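Local coordinates for protein N-acetyltransferase (Trypanosoma brucei, PDB 3I3G) that probably catalyses the transfer of an acetyl group from acetyl-CoA to D-glucosamine 6-phosphate, a step on the way to UDP-N-acetylglucosamine, at residues L35-E43 with E100-Y108; V78-Q86 with L117-K128. All coordinates share one frame; numbering follows the deposited sequence.

In the fold
Both contacts are built on one mixed sheet, in which strands 76-86 and 96-104 are antiparallel neighbours; the centres of the two contacts lie about 16 Å apart. Along the chain the segments alternate: 35-43, then 78-86, then 100-108, then 117-128. Contact 1 sets the end of helix 31-38 and the residues after it against strand 96-104; contact 2 sets helix 113-127 against strand 76-86. V103 points toward 35-43 while V102 and V104 point away from it, to helix 113-127, so the two contacts use opposite faces of the sheet, as in the layered GNAT fold. Paired through E100 N and S82 O (2.8 Å, a probable hydrogen bond), these strands let the contacts build both sides of the core.

Contact 1: L35-E43 with E100-Y108; sequences LELLGHLTE and EDVVVDPSY
V103 is the hub of this contact: CG1 packs on the side chains of L37 and L38, and CG2 lies against L37 O and the CB atoms of H40 and L41. CG1 stands between the backbone N and the carbonyl carbon (chi1 60°), where it meets L37 CG at 3.8 Å and L38 CD2 at 3.7 Å. L37 and V103 run past each other in opposite directions, whereas L38 crosses V103 at about a right angle. V103 CG2 is 3.7 Å from L37 O and 4.1 Å from each of H40 CB and L41 CB.

L37 also extends along the strand, its CD1 coming to 3.5 Å from D105 N. On the other flank, L41 CG stands anti to the backbone N (chi1 178°), which places CD1 beside V102 O and CD2 3.6 Å from D101 OD1, across the aspartate side chain. The other oxygen, OD2, forms a salt bridge with NZ of K88 of the second subunit.

H40 meets P106 through a CH-pi contact: P106 CD sits 3.8 Å from the imidazole centroid and 14° off the ring normal, hence over the face. A water donates to D105 OD1 and makes a weak link to H40 NE2. The same carboxylate is held through OD2 by S107 N, closing an Asx turn, and through OD1 by a salt bridge to R76.

Strand 76-86 lies beside 96-104, pairing S80 with V103 and V78 with D105. Helix 113-127 packs against V102 and V104 through I118 and L113, on the sheet face opposite 35-43, while T90 of the second subunit touches L38 and T42.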
loop_
_atom_site.group_PDB
_atom_site.type_symbol
_atom_site.label_atom_id
_atom_site.label_comp_id
_atom_site.label_asym_id
_atom_site.label_seq_id
_atom_site.Cartn_x
_atom_site.Cartn_y
_atom_site.Cartn_z
ATOM N N LEU A 35 1.411 -1.847 20.278
ATOM C CA LEU A 35 0.714 -0.571 20.160
ATOM C C LEU A 35 1.505 0.541 20.841
ATOM O O LEU A 35 1.569 1.667 20.348
ATOM C CB LEU A 35 -0.688 -0.663 20.769
ATOM C CG LEU A 35 -1.504 0.632 20.788
ATOM C CD1 LEU A 35 -1.664 1.187 19.381
ATOM C CD2 LEU A 35 -2.861 0.403 21.434
ATOM N N GLU A 36 2.104 0.213 21.980
ATOM C CA GLU A 36 2.919 1.166 22.722
ATOM C C GLU A 36 4.103 1.624 21.876
ATOM O O GLU A 36 4.421 2.814 21.820
ATOM C CB GLU A 36 3.406 0.535 24.028
ATOM C CG GLU A 36 4.167 1.480 24.939
ATOM C CD GLU A 36 4.399 0.888 26.314
ATOM O OE1 GLU A 36 5.133 1.504 27.113
ATOM O OE2 GLU A 36 3.845 -0.195 26.594
ATOM N N LEU A 37 4.749 0.671 21.213
ATOM C CA LEU A 37 5.861 0.976 20.322
ATOM C C LEU A 37 5.422 1.924 19.210
ATOM O O LEU A 37 6.085 2.925 18.937
ATOM C CB LEU A 37 6.428 -0.309 19.715
ATOM C CG LEU A 37 7.533 -0.147 18.669
ATOM C CD1 LEU A 37 8.795 0.415 19.301
ATOM C CD2 LEU A 37 7.825 -1.474 17.993
ATOM N N LEU A 38 4.303 1.602 18.569
ATOM C CA LEU A 38 3.796 2.416 17.468
ATOM C C LEU A 38 3.537 3.854 17.911
ATOM O O LEU A 38 3.479 4.764 17.085
ATOM C CB LEU A 38 2.528 1.797 16.876
ATOM C CG LEU A 38 2.706 0.458 16.154
ATOM C CD1 LEU A 38 1.359 -0.131 15.756
ATOM C CD2 LEU A 38 3.603 0.615 14.938
ATOM N N GLY A 39 3.383 4.050 19.216
ATOM C CA GLY A 39 3.183 5.386 19.768
ATOM C C GLY A 39 4.338 6.313 19.438
ATOM O O GLY A 39 4.198 7.535 19.483
ATOM N N HIS A 40 5.483 5.730 19.102
ATOM C CA HIS A 40 6.668 6.511 18.767
ATOM C C HIS A 40 6.639 6.986 17.319
ATOM O O HIS A 40 7.374 7.898 16.940
ATOM C CB HIS A 40 7.939 5.696 19.022
ATOM C CG HIS A 40 8.142 5.328 20.457
ATOM N ND1 HIS A 40 8.681 6.199 21.379
ATOM C CD2 HIS A 40 7.878 4.183 21.130
ATOM C CE1 HIS A 40 8.739 5.607 22.559
ATOM N NE2 HIS A 40 8.260 4.382 22.435
ATOM N N LEU A 41 5.763 6.435 16.512
ATOM C CA LEU A 41 5.712 6.749 15.130
ATOM C C LEU A 41 4.578 7.704 14.846
ATOM O O LEU A 41 4.701 8.547 14.034
ATOM C CB LEU A 41 5.520 5.486 14.317
ATOM C CG LEU A 41 5.388 5.590 12.798
ATOM C CD1 LEU A 41 6.688 6.021 12.200
ATOM C CD2 LEU A 41 4.929 4.299 12.140
ATOM N N THR A 42 3.447 7.477 15.489
ATOM C CA THR A 42 2.283 8.319 15.254
ATOM C C THR A 42 1.265 8.199 16.381
ATOM O O THR A 42 1.471 7.466 17.349
ATOM C CB THR A 42 1.603 7.969 13.914
ATOM O OG1 THR A 42 0.602 8.949 13.609
ATOM C CG2 THR A 42 0.958 6.595 13.982
ATOM N N GLU A 43 0.168 8.934 16.246
ATOM C CA GLU A 43 -0.908 8.915 17.224
ATOM C C GLU A 43 -1.398 7.485 17.442
ATOM O O GLU A 43 -1.817 6.817 16.497
ATOM C CB GLU A 43 -2.052 9.802 16.740
ATOM C CG GLU A 43 -3.063 10.173 17.801
ATOM C CD GLU A 43 -4.062 11.200 17.308
ATOM O OE1 GLU A 43 -3.799 11.837 16.265
ATOM O OE2 GLU A 43 -5.109 11.368 17.963
ATOM N N GLU A 100 5.384 -0.842 5.368
ATOM C CA GLU A 100 4.587 0.118 6.120
ATOM C C GLU A 100 4.981 0.161 7.591
ATOM O O GLU A 100 5.496 -0.814 8.137
ATOM C CB GLU A 100 3.101 -0.241 6.020
ATOM C CG GLU A 100 2.496 -0.057 4.639
ATOM C CD GLU A 100 2.121 1.383 4.358
ATOM O OE1 GLU A 100 1.718 2.093 5.302
ATOM O OE2 GLU A 100 2.220 1.804 3.189
ATOM N N ASP A 101 4.802 1.290 8.203
ATOM C CA ASP A 101 4.853 1.443 9.617
ATOM C C ASP A 101 6.137 0.864 10.219
ATOM O O ASP A 101 6.079 -0.055 10.944
ATOM C CB ASP A 101 3.641 0.782 10.245
ATOM C CG ASP A 101 2.353 1.570 9.990
ATOM O OD1 ASP A 101 2.325 2.751 10.140
ATOM O OD2 ASP A 101 1.456 0.961 9.572
ATOM N N VAL A 102 7.276 1.399 9.822
ATOM C CA VAL A 102 8.567 0.999 10.360
ATOM C C VAL A 102 8.870 1.842 11.594
ATOM O O VAL A 102 8.921 3.069 11.518
ATOM C CB VAL A 102 9.692 1.186 9.325
ATOM C CG1 VAL A 102 11.026 0.721 9.895
ATOM C CG2 VAL A 102 9.361 0.435 8.042
ATOM N N VAL A 103 9.059 1.185 12.732
ATOM C CA VAL A 103 9.311 1.900 13.977
ATOM C C VAL A 103 10.256 1.131 14.890
ATOM O O VAL A 103 10.130 -0.082 15.054
ATOM C CB VAL A 103 8.000 2.190 14.736
ATOM C CG1 VAL A 103 7.280 0.893 15.069
ATOM C CG2 VAL A 103 8.282 2.992 16.002
ATOM N N VAL A 104 11.207 1.847 15.479
ATOM C CA VAL A 104 12.149 1.245 16.412
ATOM C C VAL A 104 12.171 2.031 17.715
ATOM O O VAL A 104 12.208 3.261 17.708
ATOM C CB VAL A 104 13.572 1.196 15.830
ATOM C CG1 VAL A 104 14.570 0.782 16.900
ATOM C CG2 VAL A 104 13.625 0.248 14.642
ATOM N N ASP A 105 12.137 1.318 18.834
ATOM C CA ASP A 105 12.205 1.960 20.136
ATOM C C ASP A 105 13.482 2.791 20.222
ATOM O O ASP A 105 14.568 2.296 19.924
ATOM C CB ASP A 105 12.164 0.916 21.252
ATOM C CG ASP A 105 12.130 1.541 22.631
ATOM O OD1 ASP A 105 11.231 1.188 23.423
ATOM O OD2 ASP A 105 12.996 2.393 22.921
ATOM N N PRO A 106 13.350 4.066 20.619
ATOM C CA PRO A 106 14.487 4.976 20.718
ATOM C C PRO A 106 15.624 4.392 21.554
ATOM O O PRO A 106 16.792 4.689 21.302
ATOM C CB PRO A 106 13.898 6.218 21.405
ATOM C CG PRO A 106 12.536 5.817 21.885
ATOM C CD PRO A 106 12.085 4.720 20.987
ATOM N N SER A 107 15.281 3.566 22.537
ATOM C CA SER A 107 16.283 2.945 23.395
ATOM C C SER A 107 17.200 2.015 22.606
ATOM O O SER A 107 18.311 1.712 23.041
ATOM C CB SER A 107 15.614 2.174 24.535
ATOM O OG SER A 107 14.932 3.053 25.413
ATOM N N TYR A 108 16.730 1.569 21.445
ATOM C CA TYR A 108 17.497 0.649 20.610
ATOM C C TYR A 108 18.029 1.329 19.351
ATOM O O TYR A 108 18.333 0.667 18.360
ATOM C CB TYR A 108 16.649 -0.570 20.239
ATOM C CG TYR A 108 16.486 -1.553 21.374
ATOM C CD1 TYR A 108 17.262 -2.702 21.439
ATOM C CD2 TYR A 108 15.568 -1.328 22.390
ATOM C CE1 TYR A 108 17.122 -3.602 22.477
ATOM C CE2 TYR A 108 15.422 -2.223 23.434
ATOM C CZ TYR A 108 16.203 -3.358 23.470
ATOM O OH TYR A 108 16.062 -4.254 24.507
HETATM O O HOH W 1 8.142 1.069 23.052
#

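Contact 2: V78-Q86 with L117-K128; sequences VGSASLMIQ and LIMDLCEISRSK
A81, L83 and I85 point toward the helix and supply the apolar part of the contact. A81 CB rests between two helical leucines, 3.9 Å from L117 CB and 3.6 Å from L121 CD1. L121 splits its branches over the strand, CD2 reaching L83 CB at 3.9 Å, and L83 CD2 in turn meets I124 CG2 at 3.7 Å. The I85 and K128 side chains cross at about a right angle, and I85 CD1 comes to 3.3 Å from K128 CG, tighter than usual carbon packing.

The strand and helix axes approach to 8.7 Å. This packing belongs to the GNAT fold, in which strand 96-104 leads into helix 113-127 and the helix packs on one face of the sheet, running nearly along strand 76-86 (signed crossing angle -24°); L121 also touches I99 of strand 96-104. At the start of 78-86, a classic beta bulge places V78 and G79 together opposite F69 of strand 65-71.

Polar atoms are met by methyls: L117 CD1 lies 3.5 Å from S80 N. S125 OG, next to both L83 methyls, donates to L121 O at 2.8 Å, tilted 33° from the carbonyl plane. S125 N reaches that oxygen from the opposite face, giving it two donors.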
loop_
_atom_site.group_PDB
_atom_site.type_symbol
_atom_site.label_atom_id
_atom_site.label_comp_id
_atom_site.label_asym_id
_atom_site.label_seq_id
_atom_site.Cartn_x
_atom_site.Cartn_y
_atom_site.Cartn_z
ATOM N N VAL A 78 10.276 -3.999 20.686
ATOM C CA VAL A 78 11.145 -2.835 20.530
ATOM C C VAL A 78 11.400 -2.468 19.071
ATOM O O VAL A 78 12.148 -1.534 18.781
ATOM C CB VAL A 78 12.498 -3.054 21.233
ATOM C CG1 VAL A 78 12.289 -3.261 22.725
ATOM C CG2 VAL A 78 13.226 -4.239 20.620
ATOM N N GLY A 79 10.777 -3.203 18.155
ATOM C CA GLY A 79 10.921 -2.925 16.731
ATOM C C GLY A 79 9.820 -3.567 15.914
ATOM O O GLY A 79 9.378 -4.676 16.216
ATOM N N SER A 80 9.370 -2.871 14.875
ATOM C CA SER A 80 8.317 -3.396 14.018
ATOM C C SER A 80 8.385 -2.841 12.600
ATOM O O SER A 80 8.784 -1.695 12.384
ATOM C CB SER A 80 6.940 -3.106 14.618
ATOM O OG SER A 80 5.910 -3.656 13.813
ATOM N N ALA A 81 7.986 -3.669 11.643
ATOM C CA ALA A 81 7.875 -3.264 10.247
ATOM C C ALA A 81 6.885 -4.192 9.556
ATOM O O ALA A 81 6.918 -5.403 9.762
ATOM C CB ALA A 81 9.230 -3.321 9.564
ATOM N N SER A 82 5.999 -3.623 8.745
ATOM C CA SER A 82 4.954 -4.413 8.098
ATOM C C SER A 82 5.134 -4.477 6.585
ATOM O O SER A 82 5.685 -3.561 5.976
ATOM C CB SER A 82 3.570 -3.864 8.447
ATOM O OG SER A 82 3.296 -4.021 9.829
ATOM N N LEU A 83 4.661 -5.567 5.989
ATOM C CA LEU A 83 4.811 -5.784 4.556
ATOM C C LEU A 83 3.487 -6.169 3.904
ATOM O O LEU A 83 2.799 -7.082 4.360
ATOM C CB LEU A 83 5.855 -6.872 4.288
ATOM C CG LEU A 83 6.075 -7.242 2.821
ATOM C CD1 LEU A 83 6.606 -6.047 2.045
ATOM C CD2 LEU A 83 7.018 -8.431 2.693
ATOM N N MET A 84 3.140 -5.463 2.835
ATOM C CA MET A 84 1.945 -5.771 2.063
ATOM C C MET A 84 2.353 -6.112 0.637
ATOM O O MET A 84 2.833 -5.252 -0.098
ATOM C CB MET A 84 0.986 -4.581 2.060
ATOM C CG MET A 84 0.637 -4.052 3.442
ATOM S SD MET A 84 -0.493 -2.649 3.383
ATOM C CE MET A 84 0.392 -1.542 2.288
ATOM N N ILE A 85 2.175 -7.371 0.252
ATOM C CA ILE A 85 2.540 -7.807 -1.090
ATOM C C ILE A 85 1.348 -7.725 -2.038
ATOM O O ILE A 85 0.356 -8.436 -1.873
ATOM C CB ILE A 85 3.127 -9.227 -1.089
ATOM C CG1 ILE A 85 4.428 -9.256 -0.284
ATOM C CG2 ILE A 85 3.371 -9.700 -2.514
ATOM C CD1 ILE A 85 5.125 -10.603 -0.281
ATOM N N GLN A 86 1.451 -6.849 -3.032
ATOM C CA GLN A 86 0.349 -6.615 -3.956
ATOM C C GLN A 86 0.684 -7.040 -5.381
ATOM O O GLN A 86 1.572 -6.468 -6.017
ATOM C CB GLN A 86 -0.062 -5.144 -3.927
ATOM C CG GLN A 86 -0.800 -4.738 -2.663
ATOM C CD GLN A 86 -1.009 -3.243 -2.570
ATOM O OE1 GLN A 86 -0.182 -2.459 -3.037
ATOM N NE2 GLN A 86 -2.118 -2.836 -1.963
ATOM N N LEU A 117 15.157 -5.189 10.130
ATOM C CA LEU A 117 13.743 -5.290 9.782
ATOM C C LEU A 117 13.516 -5.091 8.286
ATOM O O LEU A 117 12.855 -5.901 7.637
ATOM C CB LEU A 117 12.921 -4.275 10.581
ATOM C CG LEU A 117 12.668 -4.623 12.050
ATOM C CD1 LEU A 117 12.157 -3.411 12.818
ATOM C CD2 LEU A 117 11.694 -5.782 12.161
ATOM N N ILE A 118 14.069 -4.011 7.743
ATOM C CA ILE A 118 13.905 -3.701 6.325
ATOM C C ILE A 118 14.460 -4.809 5.430
ATOM O O ILE A 118 13.798 -5.251 4.492
ATOM C CB ILE A 118 14.566 -2.361 5.956
ATOM C CG1 ILE A 118 13.911 -1.215 6.732
ATOM C CG2 ILE A 118 14.471 -2.116 4.459
ATOM C CD1 ILE A 118 12.421 -1.071 6.479
ATOM N N MET A 119 15.679 -5.251 5.724
ATOM C CA MET A 119 16.305 -6.319 4.951
ATOM C C MET A 119 15.453 -7.582 4.979
ATOM O O MET A 119 15.268 -8.240 3.956
ATOM C CB MET A 119 17.710 -6.616 5.480
ATOM C CG MET A 119 18.714 -5.499 5.242
ATOM S SD MET A 119 18.988 -5.164 3.490
ATOM C CE MET A 119 17.431 -4.403 3.037
ATOM N N ASP A 120 14.931 -7.913 6.157
ATOM C CA ASP A 120 14.072 -9.080 6.313
ATOM C C ASP A 120 12.876 -9.002 5.372
ATOM O O ASP A 120 12.575 -9.956 4.656
ATOM C CB ASP A 120 13.588 -9.198 7.760
ATOM C CG ASP A 120 12.806 -10.475 8.011
ATOM O OD1 ASP A 120 13.344 -11.569 7.742
ATOM O OD2 ASP A 120 11.655 -10.385 8.487
ATOM N N LEU A 121 12.196 -7.859 5.379
ATOM C CA LEU A 121 11.014 -7.670 4.547
ATOM C C LEU A 121 11.364 -7.701 3.063
ATOM O O LEU A 121 10.575 -8.168 2.240
ATOM C CB LEU A 121 10.305 -6.362 4.904
ATOM C CG LEU A 121 9.720 -6.295 6.316
ATOM C CD1 LEU A 121 8.849 -5.060 6.486
ATOM C CD2 LEU A 121 8.927 -7.557 6.620
ATOM N N CYS A 122 12.547 -7.201 2.722
ATOM C CA CYS A 122 13.003 -7.217 1.337
ATOM C C CYS A 122 13.227 -8.646 0.863
ATOM O O CYS A 122 12.928 -8.985 -0.282
ATOM C CB CYS A 122 14.286 -6.400 1.175
ATOM S SG CYS A 122 14.038 -4.616 1.203
ATOM N N GLU A 123 13.759 -9.483 1.748
ATOM C CA GLU A 123 13.988 -10.884 1.422
ATOM C C GLU A 123 12.663 -11.607 1.208
ATOM O O GLU A 123 12.506 -12.368 0.251
ATOM C CB GLU A 123 14.801 -11.571 2.520
ATOM C CG GLU A 123 14.961 -13.069 2.321
ATOM C CD GLU A 123 15.513 -13.418 0.952
ATOM O OE1 GLU A 123 16.292 -12.612 0.397
ATOM O OE2 GLU A 123 15.168 -14.501 0.430
ATOM N N ILE A 124 11.708 -11.367 2.100
ATOM C CA ILE A 124 10.378 -11.940 1.950
ATOM C C ILE A 124 9.778 -11.513 0.616
ATOM O O ILE A 124 9.261 -12.337 -0.136
ATOM C CB ILE A 124 9.444 -11.512 3.095
ATOM C CG1 ILE A 124 9.959 -12.056 4.430
ATOM C CG2 ILE A 124 8.026 -11.998 2.831
ATOM C CD1 ILE A 124 9.167 -11.587 5.631
ATOM N N SER A 125 9.858 -10.219 0.327
ATOM C CA SER A 125 9.382 -9.689 -0.944
ATOM C C SER A 125 10.022 -10.439 -2.110
ATOM O O SER A 125 9.332 -10.874 -3.033
ATOM C CB SER A 125 9.682 -8.194 -1.048
ATOM O OG SER A 125 9.038 -7.473 -0.013
ATOM N N ARG A 126 11.342 -10.586 -2.062
ATOM C CA ARG A 126 12.065 -11.315 -3.097
ATOM C C ARG A 126 11.480 -12.711 -3.290
ATOM O O ARG A 126 11.252 -13.148 -4.417
ATOM C CB ARG A 126 13.550 -11.430 -2.745
ATOM C CG ARG A 126 14.333 -10.132 -2.853
ATOM C CD ARG A 126 15.827 -10.394 -2.718
ATOM N NE ARG A 126 16.614 -9.166 -2.792
ATOM C CZ ARG A 126 17.030 -8.480 -1.732
ATOM N NH1 ARG A 126 17.742 -7.374 -1.894
ATOM N NH2 ARG A 126 16.734 -8.902 -0.509
ATOM N N SER A 127 11.240 -13.402 -2.180
ATOM C CA SER A 127 10.760 -14.780 -2.216
ATOM C C SER A 127 9.397 -14.904 -2.888
ATOM O O SER A 127 9.067 -15.948 -3.448
ATOM C CB SER A 127 10.690 -15.357 -0.800
ATOM O OG SER A 127 9.645 -14.754 -0.056
ATOM N N LYS A 128 8.607 -13.837 -2.825
ATOM C CA LYS A 128 7.260 -13.850 -3.386
ATOM C C LYS A 128 7.237 -13.351 -4.828
ATOM O O LYS A 128 6.169 -13.186 -5.420
ATOM C CB LYS A 128 6.311 -13.015 -2.522
ATOM C CG LYS A 128 6.026 -13.610 -1.148
ATOM C CD LYS A 128 5.214 -14.892 -1.260
ATOM C CE LYS A 128 4.680 -15.334 0.096
ATOM N NZ LYS A 128 5.772 -15.604 1.072
#